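Long-range contacts in guanine deaminase (Escherichia coli, PDB 6OHC), which catalyses the zinc-dependent hydrolytic deamination of guanine to xanthine and ammonia: residues R12-D17 and F34-L39; R70-V75 and F388-P393; G166-D171 and A205-F210; L178-E183 and P216-M221. All coordinates share one frame; numbering follows the deposited sequence.

Interaction 1 of 4, residues R12-D17 and F34-L39; sequences RGSFID and FIEDGL
An antiparallel pairing interrupted by a beta bulge joins R12-D17 to F34-L39, and the register slips by one residue between the hydrogen-bonded pairs G13-G38 and F15-I35. On one side of the slip, F15 N donates to I35 O at 2.9 Å and I35 N returns a bond to F15 O. On the other, G38 N meets G13 O at 2.9 Å, whereas G13 N to G38 O is weak at 3.3 Å. Between them S14 OG donates to E36 O at 2.6 Å, approaching in the carbonyl plane on a lone pair. Both chains turn a corner here, at G13 and at E36-D37, so the pairing passes from strands 9-12 and 38-43 to strands 14-18 and 32-35 in the small beta domain that accompanies the barrel in many amidohydrolases. F15 CE1 comes obliquely to within 3.6 Å of G38 C. With CG anti to its N (chi1 -162°) and the chain extended, R12 spans to D37: R12 NH2 meets the syn lone pair of D37 OD1 at 3.0 Å, close to the guanidinium plane, and NE adds a weak bond. The guanidinium also makes a cation-pi contact with W53.

Interaction 2 of 4, residues R70-V75 and F388-P393; sequences RGKLIV and FVVMEP
V75, K72 and M391 lose the most surface where strand 73-84 runs antiparallel to strand 388-391. V75 is bonded to V389 in both directions, its N to V389 O at 3.0 Å and V389 N to V75 O at 2.9 Å. Its CG2, placed between its own backbone N and carbonyl carbon, lies 3.7 Å from M391 SD, and the two side chains cross at about a right angle. M391 then bends at its last torsion (chi3 89°), carrying CE away from V75. Its backbone pairs with L73: M391 N reaches L73 O at 2.6 Å, and L73 N donates to M391 O at 2.8 Å. Helix 409-418 covers this face, M416 touching both L73 and M391. K72 sits at the corner just before the strand and lays its hydrocarbon chain obliquely over V390, K72 CB to V390 CG1 3.6 Å, and over E392, K72 CE to E392 CB 3.8 Å. A cation-pi contact with Y426 of strand 425-430 adds a third strand's side chain. The ammonium and the E392 carboxylate do not touch; a water links K72 NZ and E392 OE2 by weak bonds. The pairing therefore rests mainly on backbone bonds and apolar contact, and any attraction between the K72 and E392 charges is probably modest, being relayed by a weakly held water.

Interaction 3 of 4, residues G166-D171 and A205-F210; sequences GKVMMD and AITPRF
The beta-alpha-beta unit formed by strand 164-169, helix 182-196 and strand 203-208 closes here, at the end that carries R209 and F210, assigned to the substrate site by similarity. M169 is gripped through both backbone polar atoms in the parallel manner: its N donates to T207 O at 2.8 Å, and R209 N donates to M169 O at 3.0 Å. A water donates to M169 O at 2.7 Å and accepts from F210 N, so the turn after strand 203-208 is tied to the neighbouring strand both directly and through water. Nearer the start of the pair, a second water bridges K167 O and, weakly, T207 N, while T207 OG1 turns back to A205 O at 2.7 Å from above the carbonyl plane. The CA of G166, lacking a side chain, lies close to A205 O. With CG anti to N (chi1 -169°) and a bend at chi3, the R209 side chain lies alongside M170, whose CE sits at the guanidinium edge, 3.2 Å from R209 NH2, with M170 SD 3.5 Å from R209 NE. V168 CG1 adds an oblique contact with R209 NE at 3.6 Å. NH2 forms a salt bridge with E110, and the R209 side chain lies about 7 Å from the zinc ion. NE, however, is buried without a partner in the model, and the apolar flank made by V168 and M170 may strengthen the ion pair with E110.

Interaction 4 of 4, residues L178-E183 and P216-M221; sequences LLDTAE and PEQMAM
D180 OD1 accepts a 2.7 Å hydrogen bond from Q218 NE2, and a weak one from M170 N outside the two segments. The amide nitrogen comes in on the syn side of the oxygen but 29° out of the carboxylate plane, while the oxygen lies close to the plane of the amide. The two flat groups are thus turned almost perpendicular, 79° apart, and the side chains cross at about a right angle. Q218 gets there by an extended chain whose CG is anti to the backbone N (chi1 179°). At its other end OE1 bonds to S214 OG, so both ends of the amide are held and its rotation is fixed. The second carboxylate oxygen, D180 OD2, is paired with K167, modelled implausibly close, so the exact geometry of that salt bridge is doubtful. Beyond D180 the chain enters helix 182-196, with T181 at the N-cap position. A182 then fits against the first turn of helix 216-228. Its CB rests 3.8 Å from E217 CB and the same distance from Q218 N, and the two backbones come very close here, A182 CA to Q218 CA 4.1 Å. One turn further on, M221 CG reaches A182 O at 3.3 Å. The contact therefore joins the N-terminal ends of two successive outer helices of the barrel, 182-196 and 216-228; D180, just before the first helix, and Q218, in the second, both touch M169 on strand 164-169.

The four contacts form two clusters on opposite sides of the chain's centre, with centres about 36 to 50 Å apart from one cluster to the other. Interactions 1 and 2, centres 9 Å apart, share neighbouring strands 14-18 and 73-84, where S14 and I16 probably hydrogen-bond with I74 in the small beta domain. Interactions 3 and 4, also 9 Å apart, sit in the barrel, where K167 and M170 meet D180; their segments alternate along the chain. Interaction 1 closes before interaction 2 opens, whereas interactions 3 and 4 are nested in the long loop that interaction 2 closes. The beta domain thus uses chain from before and after the barrel, leaving the catalytic zinc to the barrel side.

Interaction 1 of 4, residues R12-D17 and F34-L39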
loop_
_atom_site.group_PDB
_atom_site.type_symbol
_atom_site.label_atom_id
_atom_site.label_comp_id
_atom_site.label_asym_id
_atom_site.label_seq_id
_atom_site.Cartn_x
_atom_site.Cartn_y
_atom_site.Cartn_z
ATOM N N ARG B 12 19.313 -0.519 25.273
ATOM C CA ARG B 12 19.520 -1.982 25.176
ATOM C C ARG B 12 18.430 -2.610 24.312
ATOM O O ARG B 12 17.226 -2.192 24.427
ATOM C CB ARG B 12 19.471 -2.598 26.576
ATOM C CG ARG B 12 20.104 -3.973 26.586
ATOM C CD ARG B 12 19.926 -4.678 27.885
ATOM N NE ARG B 12 20.411 -6.026 27.685
ATOM C CZ ARG B 12 20.443 -6.924 28.645
ATOM N NH1 ARG B 12 20.004 -6.596 29.847
ATOM N NH2 ARG B 12 20.924 -8.132 28.423
ATOM N N GLY B 13 18.828 -3.547 23.451
ATOM C CA GLY B 13 17.887 -4.338 22.627
ATOM C C GLY B 13 18.610 -4.881 21.401
ATOM O O GLY B 13 19.812 -5.026 21.457
ATOM N N SER B 14 17.894 -5.193 20.337
ATOM C CA SER B 14 18.479 -5.780 19.114
ATOM C C SER B 14 18.676 -4.669 18.102
ATOM O O SER B 14 17.716 -3.929 17.895
ATOM C CB SER B 14 17.608 -6.916 18.561
ATOM O OG SER B 14 17.406 -7.920 19.562
ATOM N N PHE B 15 19.845 -4.566 17.503
ATOM C CA PHE B 15 20.178 -3.447 16.588
ATOM C C PHE B 15 20.488 -4.015 15.212
ATOM O O PHE B 15 21.099 -5.090 15.116
ATOM C CB PHE B 15 21.360 -2.595 17.109
ATOM C CG PHE B 15 21.117 -1.888 18.420
ATOM C CD1 PHE B 15 21.192 -2.579 19.640
ATOM C CD2 PHE B 15 20.839 -0.523 18.442
ATOM C CE1 PHE B 15 20.941 -1.912 20.842
ATOM C CE2 PHE B 15 20.595 0.131 19.645
ATOM C CZ PHE B 15 20.659 -0.539 20.849
ATOM N N ILE B 16 20.135 -3.267 14.171
ATOM C CA ILE B 16 20.605 -3.522 12.780
ATOM C C ILE B 16 20.987 -2.184 12.162
ATOM O O ILE B 16 20.258 -1.184 12.354
ATOM C CB ILE B 16 19.643 -4.372 11.935
ATOM C CG1 ILE B 16 19.620 -3.929 10.484
ATOM C CG2 ILE B 16 18.231 -4.423 12.499
ATOM C CD1 ILE B 16 20.209 -4.889 9.590
ATOM N N ASP B 17 22.134 -2.171 11.503
ATOM C CA ASP B 17 22.608 -1.025 10.685
ATOM C C ASP B 17 23.533 -1.548 9.587
ATOM O O ASP B 17 23.930 -2.730 9.624
ATOM C CB ASP B 17 23.293 0.029 11.551
ATOM C CG ASP B 17 24.614 -0.405 12.199
ATOM O OD1 ASP B 17 24.824 -1.626 12.355
ATOM O OD2 ASP B 17 25.406 0.501 12.565
ATOM N N PHE B 34 24.010 -7.077 12.681
ATOM C CA PHE B 34 22.896 -7.438 13.584
ATOM C C PHE B 34 23.490 -7.793 14.948
ATOM O O PHE B 34 24.334 -8.706 15.009
ATOM C CB PHE B 34 22.071 -8.606 13.012
ATOM C CG PHE B 34 20.964 -9.058 13.935
ATOM C CD1 PHE B 34 19.980 -8.169 14.331
ATOM C CD2 PHE B 34 20.912 -10.367 14.425
ATOM C CE1 PHE B 34 18.961 -8.551 15.188
ATOM C CE2 PHE B 34 19.929 -10.740 15.325
ATOM C CZ PHE B 34 18.934 -9.844 15.679
ATOM N N ILE B 35 23.072 -7.099 15.995
ATOM C CA ILE B 35 23.474 -7.421 17.381
ATOM C C ILE B 35 22.191 -7.688 18.163
ATOM O O ILE B 35 21.463 -6.733 18.435
ATOM C CB ILE B 35 24.322 -6.280 17.982
ATOM C CG1 ILE B 35 25.538 -5.986 17.099
ATOM C CG2 ILE B 35 24.717 -6.605 19.404
ATOM C CD1 ILE B 35 26.400 -4.844 17.582
ATOM N N GLU B 36 21.942 -8.937 18.510
ATOM C CA GLU B 36 20.687 -9.374 19.188
ATOM C C GLU B 36 20.590 -8.752 20.579
ATOM O O GLU B 36 19.490 -8.300 21.001
ATOM C CB GLU B 36 20.631 -10.906 19.284
ATOM C CG GLU B 36 19.244 -11.389 19.640
ATOM C CD GLU B 36 19.129 -12.880 19.745
ATOM O OE1 GLU B 36 19.042 -13.516 18.659
ATOM O OE2 GLU B 36 19.148 -13.391 20.908
ATOM N N ASP B 37 21.714 -8.766 21.281
ATOM C CA ASP B 37 21.856 -8.284 22.668
ATOM C C ASP B 37 22.863 -7.133 22.649
ATOM O O ASP B 37 23.983 -7.298 23.149
ATOM C CB ASP B 37 22.201 -9.459 23.553
ATOM C CG ASP B 37 22.114 -9.131 25.026
ATOM O OD1 ASP B 37 21.288 -8.261 25.404
ATOM O OD2 ASP B 37 22.926 -9.757 25.787
ATOM N N GLY B 38 22.448 -5.989 22.094
ATOM C CA GLY B 38 23.288 -4.789 21.906
ATOM C C GLY B 38 23.129 -3.792 23.035
ATOM O O GLY B 38 22.136 -3.865 23.775
ATOM N N LEU B 39 24.103 -2.885 23.157
ATOM C CA LEU B 39 24.064 -1.690 24.019
ATOM C C LEU B 39 24.495 -0.481 23.175
ATOM O O LEU B 39 25.595 -0.542 22.579
ATOM C CB LEU B 39 25.051 -1.882 25.174
ATOM C CG LEU B 39 25.401 -0.600 25.963
ATOM C CD1 LEU B 39 24.235 -0.138 26.798
ATOM C CD2 LEU B 39 26.598 -0.812 26.864
#

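Interaction 2 of 4, residues R70-V75 and F388-P393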
loop_
_atom_site.group_PDB
_atom_site.type_symbol
_atom_site.label_atom_id
_atom_site.label_comp_id
_atom_site.label_asym_id
_atom_site.label_seq_id
_atom_site.Cartn_x
_atom_site.Cartn_y
_atom_site.Cartn_z
ATOM N N ARG B 70 14.426 -4.700 24.800
ATOM C CA ARG B 70 14.480 -6.146 24.435
ATOM C C ARG B 70 13.117 -6.600 23.916
ATOM O O ARG B 70 12.132 -6.218 24.504
ATOM C CB ARG B 70 14.999 -6.986 25.592
ATOM C CG ARG B 70 16.523 -6.885 25.640
ATOM C CD ARG B 70 17.144 -7.521 26.837
ATOM N NE ARG B 70 16.597 -6.974 28.070
ATOM C CZ ARG B 70 16.755 -7.561 29.242
ATOM N NH1 ARG B 70 17.427 -8.702 29.304
ATOM N NH2 ARG B 70 16.235 -7.022 30.327
ATOM N N GLY B 71 13.109 -7.307 22.796
ATOM C CA GLY B 71 11.877 -7.690 22.087
ATOM C C GLY B 71 11.619 -6.771 20.909
ATOM O O GLY B 71 10.841 -7.162 20.041
ATOM N N LYS B 72 12.258 -5.598 20.872
ATOM C CA LYS B 72 12.120 -4.634 19.764
ATOM C C LYS B 72 13.369 -4.658 18.912
ATOM O O LYS B 72 14.418 -5.123 19.401
ATOM C CB LYS B 72 11.785 -3.258 20.340
ATOM C CG LYS B 72 10.561 -3.345 21.237
ATOM C CD LYS B 72 9.514 -2.332 21.050
ATOM C CE LYS B 72 8.176 -2.768 21.601
ATOM N NZ LYS B 72 8.278 -3.169 23.010
ATOM N N LEU B 73 13.239 -4.169 17.679
ATOM C CA LEU B 73 14.382 -3.941 16.787
ATOM C C LEU B 73 14.694 -2.441 16.725
ATOM O O LEU B 73 13.768 -1.665 16.577
ATOM C CB LEU B 73 14.056 -4.514 15.419
ATOM C CG LEU B 73 15.278 -5.149 14.768
ATOM C CD1 LEU B 73 15.694 -6.399 15.525
ATOM C CD2 LEU B 73 14.999 -5.501 13.326
ATOM N N ILE B 74 15.968 -2.041 16.852
ATOM C CA ILE B 74 16.400 -0.620 16.867
ATOM C C ILE B 74 17.204 -0.379 15.596
ATOM O O ILE B 74 18.138 -1.128 15.341
ATOM C CB ILE B 74 17.181 -0.322 18.142
ATOM C CG1 ILE B 74 16.364 -0.712 19.376
ATOM C CG2 ILE B 74 17.649 1.126 18.182
ATOM C CD1 ILE B 74 17.093 -0.517 20.702
ATOM N N VAL B 75 16.785 0.592 14.799
ATOM C CA VAL B 75 17.408 0.914 13.491
ATOM C C VAL B 75 17.728 2.405 13.453
ATOM O O VAL B 75 17.221 3.202 14.230
ATOM C CB VAL B 75 16.458 0.501 12.355
ATOM C CG1 VAL B 75 16.129 -0.969 12.435
ATOM C CG2 VAL B 75 15.166 1.343 12.352
ATOM N N PHE B 388 17.510 7.582 15.931
ATOM C CA PHE B 388 17.164 6.148 15.741
ATOM C C PHE B 388 15.699 5.895 16.099
ATOM O O PHE B 388 15.038 6.755 16.731
ATOM C CB PHE B 388 18.101 5.257 16.574
ATOM C CG PHE B 388 18.135 5.506 18.058
ATOM C CD1 PHE B 388 18.954 6.501 18.592
ATOM C CD2 PHE B 388 17.350 4.756 18.924
ATOM C CE1 PHE B 388 18.970 6.752 19.962
ATOM C CE2 PHE B 388 17.398 4.990 20.293
ATOM C CZ PHE B 388 18.211 5.990 20.819
ATOM N N VAL B 389 15.229 4.709 15.685
ATOM C CA VAL B 389 13.822 4.286 15.810
ATOM C C VAL B 389 13.778 2.940 16.538
ATOM O O VAL B 389 14.454 1.992 16.119
ATOM C CB VAL B 389 13.209 4.188 14.409
ATOM C CG1 VAL B 389 11.771 3.720 14.406
ATOM C CG2 VAL B 389 13.326 5.494 13.662
ATOM N N VAL B 390 12.969 2.846 17.586
ATOM C CA VAL B 390 12.644 1.542 18.207
ATOM C C VAL B 390 11.420 1.002 17.471
ATOM O O VAL B 390 10.359 1.676 17.452
ATOM C CB VAL B 390 12.436 1.653 19.716
ATOM C CG1 VAL B 390 12.135 0.293 20.321
ATOM C CG2 VAL B 390 13.662 2.267 20.356
ATOM N N MET B 391 11.598 -0.171 16.860
ATOM C CA MET B 391 10.592 -0.806 15.994
ATOM C C MET B 391 10.068 -2.068 16.682
ATOM O O MET B 391 10.856 -2.801 17.295
ATOM C CB MET B 391 11.207 -1.139 14.639
ATOM C CG MET B 391 11.379 0.085 13.758
ATOM S SD MET B 391 11.909 -0.399 12.158
ATOM C CE MET B 391 10.285 -0.638 11.430
ATOM N N GLU B 392 8.750 -2.237 16.666
ATOM C CA GLU B 392 8.053 -3.470 17.044
ATOM C C GLU B 392 7.512 -4.056 15.757
ATOM O O GLU B 392 6.401 -3.759 15.363
ATOM C CB GLU B 392 6.899 -3.135 17.989
ATOM C CG GLU B 392 6.145 -4.359 18.517
ATOM C CD GLU B 392 5.009 -3.900 19.392
ATOM O OE1 GLU B 392 4.788 -2.697 19.428
ATOM O OE2 GLU B 392 4.308 -4.766 19.961
ATOM N N PRO B 393 8.270 -4.890 15.046
ATOM C CA PRO B 393 7.784 -5.507 13.821
ATOM C C PRO B 393 6.697 -6.561 14.077
ATOM O O PRO B 393 6.135 -7.055 13.085
ATOM C CB PRO B 393 9.071 -6.157 13.269
ATOM C CG PRO B 393 9.816 -6.551 14.503
ATOM C CD PRO B 393 9.601 -5.371 15.428
HETATM O O HOH W 1 5.493 -5.023 22.197
#

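Interaction 3 of 4, residues G166-D171 and A205-F210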
loop_
_atom_site.group_PDB
_atom_site.type_symbol
_atom_site.label_atom_id
_atom_site.label_comp_id
_atom_site.label_asym_id
_atom_site.label_seq_id
_atom_site.Cartn_x
_atom_site.Cartn_y
_atom_site.Cartn_z
ATOM N N GLY B 166 13.640 24.422 2.048
ATOM C CA GLY B 166 13.814 25.719 1.371
ATOM C C GLY B 166 12.483 26.292 0.923
ATOM O O GLY B 166 11.454 25.537 0.848
ATOM N N LYS B 167 12.493 27.597 0.670
ATOM C CA LYS B 167 11.379 28.319 0.010
ATOM C C LYS B 167 11.319 27.860 -1.442
ATOM O O LYS B 167 12.403 27.740 -2.102
ATOM C CB LYS B 167 11.586 29.823 0.072
ATOM C CG LYS B 167 10.569 30.659 -0.690
ATOM C CD LYS B 167 11.240 31.865 -1.350
ATOM C CE LYS B 167 10.324 32.752 -2.125
ATOM N NZ LYS B 167 9.701 32.114 -3.290
ATOM N N VAL B 168 10.102 27.561 -1.892
ATOM C CA VAL B 168 9.843 27.239 -3.310
ATOM C C VAL B 168 9.981 28.533 -4.115
ATOM O O VAL B 168 9.373 29.517 -3.747
ATOM C CB VAL B 168 8.462 26.593 -3.485
ATOM C CG1 VAL B 168 8.216 26.405 -4.968
ATOM C CG2 VAL B 168 8.399 25.271 -2.714
ATOM N N MET B 169 10.765 28.491 -5.180
ATOM C CA MET B 169 10.871 29.590 -6.167
ATOM C C MET B 169 9.991 29.252 -7.373
ATOM O O MET B 169 10.107 28.147 -7.910
ATOM C CB MET B 169 12.323 29.791 -6.589
ATOM C CG MET B 169 13.262 29.839 -5.391
ATOM S SD MET B 169 14.976 29.893 -5.831
ATOM C CE MET B 169 15.174 28.232 -6.424
ATOM N N MET B 170 9.110 30.180 -7.737
ATOM C CA MET B 170 8.014 29.990 -8.723
ATOM C C MET B 170 7.523 31.376 -9.173
ATOM O O MET B 170 6.722 31.962 -8.432
ATOM C CB MET B 170 6.897 29.227 -7.983
ATOM C CG MET B 170 5.813 28.553 -8.808
ATOM S SD MET B 170 4.395 27.891 -7.761
ATOM C CE MET B 170 5.119 28.193 -6.150
ATOM N N ASP B 171 7.963 31.876 -10.327
ATOM C CA ASP B 171 7.587 33.242 -10.780
ATOM C C ASP B 171 6.617 33.181 -11.966
ATOM O O ASP B 171 6.160 34.251 -12.356
ATOM C CB ASP B 171 8.800 34.130 -11.094
ATOM C CG ASP B 171 9.642 33.733 -12.307
ATOM O OD1 ASP B 171 9.615 32.531 -12.730
ATOM O OD2 ASP B 171 10.364 34.616 -12.787
ATOM N N ALA B 205 18.032 24.288 1.315
ATOM C CA ALA B 205 18.118 23.837 -0.085
ATOM C C ALA B 205 17.512 24.937 -0.956
ATOM O O ALA B 205 16.386 25.400 -0.676
ATOM C CB ALA B 205 17.397 22.503 -0.278
ATOM N N ILE B 206 18.228 25.302 -2.007
ATOM C CA ILE B 206 17.683 26.203 -3.052
ATOM C C ILE B 206 16.668 25.384 -3.842
ATOM O O ILE B 206 17.059 24.391 -4.438
ATOM C CB ILE B 206 18.819 26.815 -3.890
ATOM C CG1 ILE B 206 19.748 27.674 -3.011
ATOM C CG2 ILE B 206 18.219 27.620 -5.029
ATOM C CD1 ILE B 206 21.202 27.638 -3.473
ATOM N N THR B 207 15.403 25.808 -3.835
ATOM C CA THR B 207 14.235 24.979 -4.239
ATOM C C THR B 207 13.420 25.729 -5.292
ATOM O O THR B 207 12.323 26.218 -5.034
ATOM C CB THR B 207 13.409 24.608 -3.007
ATOM O OG1 THR B 207 14.324 24.229 -1.968
ATOM C CG2 THR B 207 12.431 23.481 -3.291
ATOM N N PRO B 208 13.895 25.774 -6.560
ATOM C CA PRO B 208 13.016 26.119 -7.667
ATOM C C PRO B 208 12.045 24.955 -7.871
ATOM O O PRO B 208 12.499 23.803 -7.960
ATOM C CB PRO B 208 13.935 26.257 -8.868
ATOM C CG PRO B 208 15.304 25.659 -8.461
ATOM C CD PRO B 208 15.238 25.336 -6.990
ATOM N N ARG B 209 10.742 25.230 -7.861
ATOM C CA ARG B 209 9.750 24.143 -7.973
ATOM C C ARG B 209 10.188 23.219 -9.094
ATOM O O ARG B 209 10.276 21.987 -8.837
ATOM C CB ARG B 209 8.338 24.633 -8.201
ATOM C CG ARG B 209 7.352 23.505 -8.030
ATOM C CD ARG B 209 5.951 23.982 -8.116
ATOM N NE ARG B 209 5.641 24.762 -6.963
ATOM C CZ ARG B 209 4.955 24.348 -5.908
ATOM N NH1 ARG B 209 4.590 23.092 -5.759
ATOM N NH2 ARG B 209 4.646 25.210 -4.965
ATOM N N PHE B 210 10.402 23.789 -10.281
ATOM C CA PHE B 210 10.919 23.139 -11.511
ATOM C C PHE B 210 10.856 24.115 -12.689
ATOM O O PHE B 210 10.186 25.177 -12.601
ATOM C CB PHE B 210 10.202 21.836 -11.811
ATOM C CG PHE B 210 8.722 21.873 -12.097
ATOM C CD1 PHE B 210 7.946 23.006 -11.879
ATOM C CD2 PHE B 210 8.084 20.720 -12.548
ATOM C CE1 PHE B 210 6.575 22.990 -12.138
ATOM C CE2 PHE B 210 6.722 20.711 -12.801
ATOM C CZ PHE B 210 5.964 21.831 -12.591
HETATM O O HOH W 2 15.054 28.689 -2.170
HETATM O O HOH W 3 9.672 26.945 -10.279
#

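Interaction 4 of 4, residues L178-E183 and P216-M221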
loop_
_atom_site.group_PDB
_atom_site.type_symbol
_atom_site.label_atom_id
_atom_site.label_comp_id
_atom_site.label_asym_id
_atom_site.label_seq_id
_atom_site.Cartn_x
_atom_site.Cartn_y
_atom_site.Cartn_z
ATOM N N LEU B 178 0.018 32.363 -5.891
ATOM C CA LEU B 178 1.197 31.534 -5.532
ATOM C C LEU B 178 2.466 31.951 -6.294
ATOM O O LEU B 178 3.423 31.177 -6.224
ATOM C CB LEU B 178 0.878 30.070 -5.848
ATOM C CG LEU B 178 1.414 29.069 -4.835
ATOM C CD1 LEU B 178 0.626 29.176 -3.523
ATOM C CD2 LEU B 178 1.307 27.680 -5.438
ATOM N N LEU B 179 2.473 33.046 -7.052
ATOM C CA LEU B 179 3.695 33.485 -7.775
ATOM C C LEU B 179 4.591 34.314 -6.839
ATOM O O LEU B 179 4.066 35.076 -6.063
ATOM C CB LEU B 179 3.319 34.316 -9.005
ATOM C CG LEU B 179 2.597 33.574 -10.122
ATOM C CD1 LEU B 179 2.603 34.435 -11.375
ATOM C CD2 LEU B 179 3.213 32.223 -10.406
ATOM N N ASP B 180 5.909 34.146 -6.927
ATOM C CA ASP B 180 6.891 35.127 -6.411
ATOM C C ASP B 180 7.395 35.910 -7.646
ATOM O O ASP B 180 6.747 35.786 -8.722
ATOM C CB ASP B 180 7.950 34.444 -5.536
ATOM C CG ASP B 180 8.815 33.411 -6.255
ATOM O OD1 ASP B 180 8.817 33.405 -7.487
ATOM O OD2 ASP B 180 9.485 32.609 -5.561
ATOM N N THR B 181 8.487 36.684 -7.510
ATOM C CA THR B 181 9.231 37.262 -8.664
ATOM C C THR B 181 10.679 36.753 -8.590
ATOM O O THR B 181 11.078 36.302 -7.525
ATOM C CB THR B 181 9.062 38.793 -8.658
ATOM O OG1 THR B 181 9.642 39.258 -7.444
ATOM C CG2 THR B 181 7.607 39.177 -8.754
ATOM N N ALA B 182 11.427 36.798 -9.682
ATOM C CA ALA B 182 12.875 36.484 -9.694
ATOM C C ALA B 182 13.552 37.188 -8.507
ATOM O O ALA B 182 14.205 36.520 -7.696
ATOM C CB ALA B 182 13.472 36.906 -11.016
ATOM N N GLU B 183 13.334 38.502 -8.350
ATOM C CA GLU B 183 14.040 39.311 -7.325
ATOM C C GLU B 183 13.575 38.940 -5.918
ATOM O O GLU B 183 14.462 38.756 -5.054
ATOM C CB GLU B 183 13.900 40.812 -7.600
ATOM C CG GLU B 183 14.655 41.179 -8.869
ATOM C CD GLU B 183 14.739 42.663 -9.155
ATOM O OE1 GLU B 183 14.648 43.424 -8.171
ATOM O OE2 GLU B 183 14.886 43.062 -10.363
ATOM N N PRO B 216 13.739 32.369 -16.965
ATOM C CA PRO B 216 15.197 32.481 -17.045
ATOM C C PRO B 216 15.766 33.399 -15.940
ATOM O O PRO B 216 16.774 33.078 -15.353
ATOM C CB PRO B 216 15.456 33.118 -18.431
ATOM C CG PRO B 216 14.197 32.847 -19.250
ATOM C CD PRO B 216 13.080 32.607 -18.263
ATOM N N GLU B 217 15.091 34.506 -15.649
ATOM C CA GLU B 217 15.542 35.463 -14.611
ATOM C C GLU B 217 15.551 34.736 -13.268
ATOM O O GLU B 217 16.499 35.000 -12.490
ATOM C CB GLU B 217 14.708 36.756 -14.580
ATOM C CG GLU B 217 14.653 37.466 -15.917
ATOM C CD GLU B 217 13.618 36.870 -16.866
ATOM O OE1 GLU B 217 13.994 36.516 -18.002
ATOM O OE2 GLU B 217 12.440 36.762 -16.474
ATOM N N GLN B 218 14.563 33.868 -12.985
ATOM C CA GLN B 218 14.491 33.212 -11.646
ATOM C C GLN B 218 15.559 32.107 -11.560
ATOM O O GLN B 218 16.256 32.012 -10.510
ATOM C CB GLN B 218 13.091 32.685 -11.334
ATOM C CG GLN B 218 13.022 31.987 -9.984
ATOM C CD GLN B 218 11.598 31.789 -9.550
ATOM O OE1 GLN B 218 10.900 30.912 -10.068
ATOM N NE2 GLN B 218 11.159 32.625 -8.625
ATOM N N MET B 219 15.706 31.316 -12.630
ATOM C CA MET B 219 16.787 30.301 -12.742
ATOM C C MET B 219 18.145 30.983 -12.521
ATOM O O MET B 219 18.988 30.418 -11.830
ATOM C CB MET B 219 16.740 29.636 -14.107
ATOM C CG MET B 219 15.539 28.747 -14.322
ATOM S SD MET B 219 15.340 27.486 -13.044
ATOM C CE MET B 219 16.764 26.440 -13.324
ATOM N N ALA B 220 18.320 32.198 -13.044
ATOM C CA ALA B 220 19.545 33.010 -12.901
ATOM C C ALA B 220 19.757 33.348 -11.429
ATOM O O ALA B 220 20.903 33.296 -10.992
ATOM C CB ALA B 220 19.464 34.248 -13.770
ATOM N N MET B 221 18.694 33.644 -10.677
ATOM C CA MET B 221 18.785 33.888 -9.208
ATOM C C MET B 221 19.168 32.587 -8.490
ATOM O O MET B 221 20.083 32.631 -7.645
ATOM C CB MET B 221 17.465 34.422 -8.648
ATOM C CG MET B 221 17.125 35.858 -9.089
ATOM S SD MET B 221 18.490 37.063 -9.146
ATOM C CE MET B 221 19.382 36.707 -7.645
#